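Local coordinates for putative heme binding protein (Tannerella forsythia, PDB 6EU8) that probably binds heme as a member of the HmuY-like family of bacterial lipoproteins, though its heme-binding properties differ from those of the Porphyromonas gingivalis relative, at residues A[173-178]-A[188-193]; A[91-96]-A[157-162]. One frame throughout, in Å; residues are numbered along the deposited sequence.

Contact 1: A[173-178]-A[188-193]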
loop_
_atom_site.group_PDB
_atom_site.type_symbol
_atom_site.label_atom_id
_atom_site.label_comp_id
_atom_site.label_asym_id
_atom_site.label_seq_id
_atom_site.Cartn_x
_atom_site.Cartn_y
_atom_site.Cartn_z
ATOM N N LYS A 173 11.097 6.334 -0.302
ATOM C CA LYS A 173 10.931 7.255 0.834
ATOM C C LYS A 173 9.589 7.946 0.679
ATOM O O LYS A 173 9.348 8.686 -0.279
ATOM C CB LYS A 173 12.064 8.299 0.872
ATOM C CG LYS A 173 11.982 9.209 2.104
ATOM C CD LYS A 173 13.343 9.534 2.698
ATOM C CE LYS A 173 13.264 10.721 3.665
ATOM N NZ LYS A 173 14.155 10.559 4.854
ATOM N N PHE A 174 8.681 7.716 1.645
ATOM C CA PHE A 174 7.364 8.351 1.638
ATOM C C PHE A 174 7.509 9.778 2.135
ATOM O O PHE A 174 8.290 10.026 3.048
ATOM C CB PHE A 174 6.340 7.580 2.484
ATOM C CG PHE A 174 6.001 6.215 1.926
ATOM C CD1 PHE A 174 6.773 5.113 2.258
ATOM C CD2 PHE A 174 4.918 6.042 1.056
ATOM C CE1 PHE A 174 6.501 3.853 1.733
ATOM C CE2 PHE A 174 4.649 4.785 0.530
ATOM C CZ PHE A 174 5.431 3.693 0.886
ATOM N N THR A 175 6.835 10.705 1.470
ATOM C CA THR A 175 6.963 12.128 1.779
ATOM C C THR A 175 5.698 12.784 2.309
ATOM O O THR A 175 5.795 13.762 3.064
ATOM C CB THR A 175 7.464 12.935 0.559
ATOM O OG1 THR A 175 6.529 12.873 -0.525
ATOM C CG2 THR A 175 8.833 12.440 0.116
ATOM N N ASP A 176 4.521 12.289 1.918
ATOM C CA ASP A 176 3.245 12.882 2.335
ATOM C C ASP A 176 2.136 11.836 2.442
ATOM O O ASP A 176 2.086 10.874 1.649
ATOM C CB ASP A 176 2.783 13.992 1.354
ATOM C CG ASP A 176 3.858 15.078 1.098
ATOM O OD1 ASP A 176 4.712 14.899 0.180
ATOM O OD2 ASP A 176 3.813 16.146 1.784
ATOM N N ALA A 177 1.240 12.049 3.407
ATOM C CA ALA A 177 0.004 11.242 3.568
ATOM C C ALA A 177 -1.284 12.037 3.396
ATOM O O ALA A 177 -2.388 11.453 3.439
ATOM C CB ALA A 177 0.002 10.589 4.920
ATOM N N THR A 178 -1.151 13.355 3.214
ATOM C CA THR A 178 -2.264 14.234 2.925
ATOM C C THR A 178 -1.912 15.139 1.742
ATOM O O THR A 178 -0.741 15.363 1.463
ATOM C CB THR A 178 -2.602 15.153 4.132
ATOM O OG1 THR A 178 -1.547 16.103 4.343
ATOM C CG2 THR A 178 -2.742 14.371 5.423
ATOM N N SER A 188 2.113 10.300 -1.188
ATOM C CA SER A 188 3.260 10.700 -2.070
ATOM C C SER A 188 4.560 10.046 -1.629
ATOM O O SER A 188 4.802 9.901 -0.429
ATOM C CB SER A 188 3.422 12.231 -2.108
ATOM O OG SER A 188 2.294 12.870 -2.653
ATOM N N PHE A 189 5.399 9.620 -2.603
ATOM C CA PHE A 189 6.703 9.060 -2.304
ATOM C C PHE A 189 7.678 9.333 -3.437
ATOM O O PHE A 189 7.261 9.491 -4.588
ATOM C CB PHE A 189 6.609 7.526 -2.060
ATOM C CG PHE A 189 5.830 6.779 -3.117
ATOM C CD1 PHE A 189 4.456 6.684 -3.061
ATOM C CD2 PHE A 189 6.491 6.172 -4.195
ATOM C CE1 PHE A 189 3.734 6.016 -4.062
ATOM C CE2 PHE A 189 5.783 5.492 -5.181
ATOM C CZ PHE A 189 4.409 5.405 -5.116
ATOM N N ASN A 190 8.951 9.389 -3.072
ATOM C CA ASN A 190 10.059 9.405 -4.029
ATOM C C ASN A 190 10.612 7.991 -4.087
ATOM O O ASN A 190 10.578 7.265 -3.094
ATOM C CB ASN A 190 11.142 10.387 -3.549
ATOM C CG ASN A 190 10.645 11.823 -3.468
ATOM O OD1 ASN A 190 9.694 12.210 -4.138
ATOM N ND2 ASN A 190 11.317 12.622 -2.633
ATOM N N TYR A 191 11.113 7.554 -5.252
ATOM C CA TYR A 191 11.756 6.250 -5.337
ATOM C C TYR A 191 12.926 6.171 -6.341
ATOM O O TYR A 191 13.011 6.998 -7.236
ATOM C CB TYR A 191 10.724 5.132 -5.644
ATOM C CG TYR A 191 10.072 5.214 -6.983
ATOM C CD1 TYR A 191 8.930 5.970 -7.194
ATOM C CD2 TYR A 191 10.607 4.517 -8.080
ATOM C CE1 TYR A 191 8.311 6.016 -8.444
ATOM C CE2 TYR A 191 10.013 4.576 -9.305
ATOM C CZ TYR A 191 8.874 5.299 -9.490
ATOM O OH TYR A 191 8.285 5.338 -10.725
ATOM N N GLU A 192 13.761 5.166 -6.159
ATOM C CA GLU A 192 14.829 4.802 -7.122
ATOM C C GLU A 192 14.684 3.288 -7.410
ATOM O O GLU A 192 14.959 2.460 -6.544
ATOM C CB GLU A 192 16.222 5.174 -6.570
ATOM C CG GLU A 192 16.354 6.658 -6.235
ATOM C CD GLU A 192 17.787 7.134 -5.979
ATOM O OE1 GLU A 192 18.690 6.302 -5.793
ATOM O OE2 GLU A 192 17.989 8.378 -5.947
ATOM N N PHE A 193 14.241 2.957 -8.622
ATOM C CA PHE A 193 13.938 1.566 -9.050
ATOM C C PHE A 193 15.061 1.044 -9.954
ATOM O O PHE A 193 15.383 1.722 -10.915
ATOM C CB PHE A 193 12.616 1.561 -9.828
ATOM C CG PHE A 193 12.215 0.217 -10.389
ATOM C CD1 PHE A 193 11.468 -0.688 -9.643
ATOM C CD2 PHE A 193 12.549 -0.123 -11.690
ATOM C CE1 PHE A 193 11.087 -1.917 -10.159
ATOM C CE2 PHE A 193 12.167 -1.343 -12.215
ATOM C CZ PHE A 193 11.446 -2.251 -11.453
HETATM O O HOH W 1 7.249 12.857 -3.146
HETATM O O HOH W 2 4.057 15.832 -2.594
HETATM O O HOH W 3 0.275 13.693 -1.146
#
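Ser188 opens the pairing by gripping the bulged end of the opposite strand. Ser188 O accepts from Thr175 N at 2.9 Å. A weak, longer bond from Asp176 N reaches the same oxygen. Two residues thus face one, which defines a classic beta bulge in an antiparallel hairpin. Ser188 N returns a bond to Asp176 O, 2.9 Å away. Ser188 and Asp176 put their side chains on one face of the sheet. Ser188 CB lies 3.5 Å from Thr175 OG1 and also meets Asp176 OD1. Thr175 OG1 sits between its own backbone N and carbonyl carbon (chi1 63°). From there it donates to Asp176 OD1 on the anti side, 32° out of the carboxylate plane. Water 2 gives a second hydrogen to OD1.

Phe189 forms a non-hydrogen-bonded pair with Phe174, and both rings lie on the face opposite Ser188 and Asp176. The two side chains lie side by side and point the same way. The ring planes meet obliquely, at 58°, with the centroids 5.7 Å apart. The closest touch is Phe174 CD2 on Phe189 CB at 3.8 Å.

Asn190 restores the regular ladder with Lys173. Its N donates to Lys173 O, and Asn190 O accepts from Lys173 N at 3.0 Å. The Asn190 side chain crosses that of Thr175 at about a right angle, with Asn190 ND2 against Thr175 CG2 at 3.7 Å. Water 1 links the two residues by donating to Asn190 OD1 and Thr175 OG1.

The hairpin belongs to the large antiparallel sheet. Strand 11-18 flanks strand 184-194, where Ser14 and Thr16 hydrogen-bond to Asn190 OD1 and Ser188 OG. Strand 160-163 flanks strand 169-178, and Trp143 from a loop meets the Phe174 ring.

Contact 2: A[91-96]-A[157-162]; sequences TEFSKV and KSVFVV
This is a loop-to-strand contact in the HmuY-like fold, where the loop after strand 84-87 packs on the start of strand 160-163 in the large antiparallel beta sheet. Apolar side chains make most of it. Segment 91-96 contains a short 3-10 turn at 93-95. Segment 157-162 runs from a loop into strand 160-163, which pairs with strand 84-87, and includes its first residues.

Val159 is the hub, and its two methyl groups divide the work. CG1 is anti to the backbone N (chi1 176°). Val159 CG1 lies at the edge of the Phe93 ring, near the ring plane, 3.9 Å from Phe93 CD1. The same methyl also meets Val96 CG2. The other branch, Val159 CG2, packs on the backbone where Thr91 joins Glu92, 3.7 Å from Thr91 C.

Val96 has a second partner. Val96 CG1 reaches Val161 CG2 tip to tip at 3.9 Å. Val159, Val161 and Val96 are buried, whereas Thr91 and Lys157 are exposed. The 3-10 turn that presents Val96 is held by Val96 N bonding to Phe93 O at 3.0 Å.

Lys171 of strand 169-178 joins from outside, with its NZ bonded to Val96 O. At the exposed end, Thr91 and Lys157 side chains run side by side. Thr91 has two conformers, so the bond there is less certain. In the conformer given, Thr91 OG1 donates to Lys157 O at 2.9 Å, 27° out of the carbonyl plane.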
loop_
_atom_site.group_PDB
_atom_site.type_symbol
_atom_site.label_atom_id
_atom_site.label_comp_id
_atom_site.label_asym_id
_atom_site.label_seq_id
_atom_site.Cartn_x
_atom_site.Cartn_y
_atom_site.Cartn_z
ATOM N N THR A 91 18.205 7.569 5.995
ATOM C CA THR A 91 17.253 8.616 5.630
ATOM C C THR A 91 17.497 9.173 4.220
ATOM O O THR A 91 16.694 9.942 3.722
ATOM C CB THR A 91 17.245 9.757 6.690
ATOM O OG1 THR A 91 15.943 10.348 6.763
ATOM C CG2 THR A 91 18.275 10.861 6.391
ATOM N N GLU A 92 18.599 8.776 3.578
ATOM C CA GLU A 92 18.968 9.287 2.244
ATOM C C GLU A 92 19.291 8.128 1.299
ATOM O O GLU A 92 19.964 7.179 1.682
ATOM C CB GLU A 92 20.193 10.214 2.348
ATOM C CG GLU A 92 19.923 11.521 3.078
ATOM C CD GLU A 92 21.187 12.311 3.408
ATOM O OE1 GLU A 92 22.315 11.781 3.233
ATOM O OE2 GLU A 92 21.046 13.472 3.864
ATOM N N PHE A 93 18.831 8.229 0.055
ATOM C CA PHE A 93 19.037 7.146 -0.926
ATOM C C PHE A 93 20.517 6.862 -1.180
ATOM O O PHE A 93 20.901 5.701 -1.300
ATOM C CB PHE A 93 18.414 7.470 -2.273
ATOM C CG PHE A 93 16.897 7.541 -2.287
ATOM C CD1 PHE A 93 16.108 6.582 -1.647
ATOM C CD2 PHE A 93 16.267 8.539 -3.016
ATOM C CE1 PHE A 93 14.711 6.662 -1.716
ATOM C CE2 PHE A 93 14.885 8.618 -3.089
ATOM C CZ PHE A 93 14.107 7.671 -2.432
ATOM N N SER A 94 21.337 7.912 -1.228
ATOM C CA SER A 94 22.791 7.726 -1.487
ATOM C C SER A 94 23.528 6.895 -0.415
ATOM O O SER A 94 24.619 6.376 -0.672
ATOM C CB SER A 94 23.486 9.082 -1.703
ATOM O OG SER A 94 23.353 9.947 -0.594
ATOM N N LYS A 95 22.934 6.752 0.775
ATOM C CA LYS A 95 23.491 5.930 1.857
ATOM C C LYS A 95 23.079 4.456 1.833
ATOM O O LYS A 95 23.573 3.669 2.631
ATOM C CB LYS A 95 23.083 6.517 3.209
ATOM C CG LYS A 95 23.460 7.974 3.425
ATOM C CD LYS A 95 24.904 8.118 3.858
ATOM C CE LYS A 95 25.248 9.570 4.160
ATOM N NZ LYS A 95 26.192 9.654 5.301
ATOM N N VAL A 96 22.142 4.089 0.955
ATOM C CA VAL A 96 21.724 2.699 0.777
ATOM C C VAL A 96 22.479 2.228 -0.461
ATOM O O VAL A 96 22.156 2.641 -1.569
ATOM C CB VAL A 96 20.192 2.611 0.577
ATOM C CG1 VAL A 96 19.745 1.176 0.366
ATOM C CG2 VAL A 96 19.471 3.240 1.779
ATOM N N LYS A 157 10.767 8.551 8.774
ATOM C CA LYS A 157 11.816 9.140 7.919
ATOM C C LYS A 157 12.717 8.068 7.280
ATOM O O LYS A 157 13.708 8.443 6.621
ATOM C CB LYS A 157 12.663 10.100 8.757
ATOM C CG LYS A 157 11.895 11.266 9.346
ATOM C CD LYS A 157 11.436 12.189 8.245
ATOM C CE LYS A 157 11.430 13.666 8.620
ATOM N NZ LYS A 157 10.149 14.075 9.257
ATOM N N SER A 158 12.406 6.777 7.471
ATOM C CA SER A 158 13.232 5.677 6.943
ATOM C C SER A 158 13.099 5.494 5.426
ATOM O O SER A 158 12.029 5.662 4.839
ATOM C CB SER A 158 12.903 4.357 7.632
ATOM O OG SER A 158 13.035 4.446 9.051
ATOM N N VAL A 159 14.229 5.141 4.797
ATOM C CA VAL A 159 14.225 4.583 3.429
ATOM C C VAL A 159 13.898 3.093 3.526
ATOM O O VAL A 159 14.569 2.335 4.236
ATOM C CB VAL A 159 15.608 4.766 2.723
ATOM C CG1 VAL A 159 15.643 4.105 1.345
ATOM C CG2 VAL A 159 15.900 6.251 2.524
ATOM N N PHE A 160 12.841 2.675 2.807
ATOM C CA PHE A 160 12.481 1.270 2.631
ATOM C C PHE A 160 13.133 0.689 1.371
ATOM O O PHE A 160 13.359 1.409 0.399
ATOM C CB PHE A 160 10.930 1.062 2.569
ATOM C CG PHE A 160 10.214 1.468 3.832
ATOM C CD1 PHE A 160 9.843 2.787 4.036
ATOM C CD2 PHE A 160 9.902 0.537 4.791
ATOM C CE1 PHE A 160 9.200 3.197 5.229
ATOM C CE2 PHE A 160 9.244 0.924 5.969
ATOM C CZ PHE A 160 8.890 2.254 6.185
ATOM N N VAL A 161 13.442 -0.599 1.422
ATOM C CA VAL A 161 13.863 -1.319 0.218
ATOM C C VAL A 161 12.901 -2.485 -0.011
ATOM O O VAL A 161 12.644 -3.275 0.893
ATOM C CB VAL A 161 15.326 -1.801 0.285
ATOM C CG1 VAL A 161 15.675 -2.505 -1.035
ATOM C CG2 VAL A 161 16.282 -0.611 0.527
ATOM N N VAL A 162 12.397 -2.582 -1.234
ATOM C CA VAL A 162 11.468 -3.629 -1.636
ATOM C C VAL A 162 12.065 -4.412 -2.815
ATOM O O VAL A 162 12.443 -3.799 -3.815
ATOM C CB VAL A 162 10.105 -3.050 -2.061
ATOM C CG1 VAL A 162 9.071 -4.156 -2.174
ATOM C CG2 VAL A 162 9.600 -1.999 -1.055
#

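Both segments of contact 2 come earlier in the chain than those of contact 1, and the contact centres are about 11 Å apart. Strands 160-163 and 169-178 are consecutive and neighbours in the same large sheet. The two contacts also touch directly, through Lys173 and Phe93. Lys173 is the joint: its backbone pairs within contact 1, while Lys173 NZ probably bonds to Thr91 O and Lys157 O, each at 2.8 Å. These carbonyls belong to both sides of contact 2. The ring of Phe93 also packs against the other hairpin strand, with Phe93 CZ 3.6 Å from Asn190 O. The loop after strand 84-87 is thereby tied to the hairpin as well as to strand 160-163.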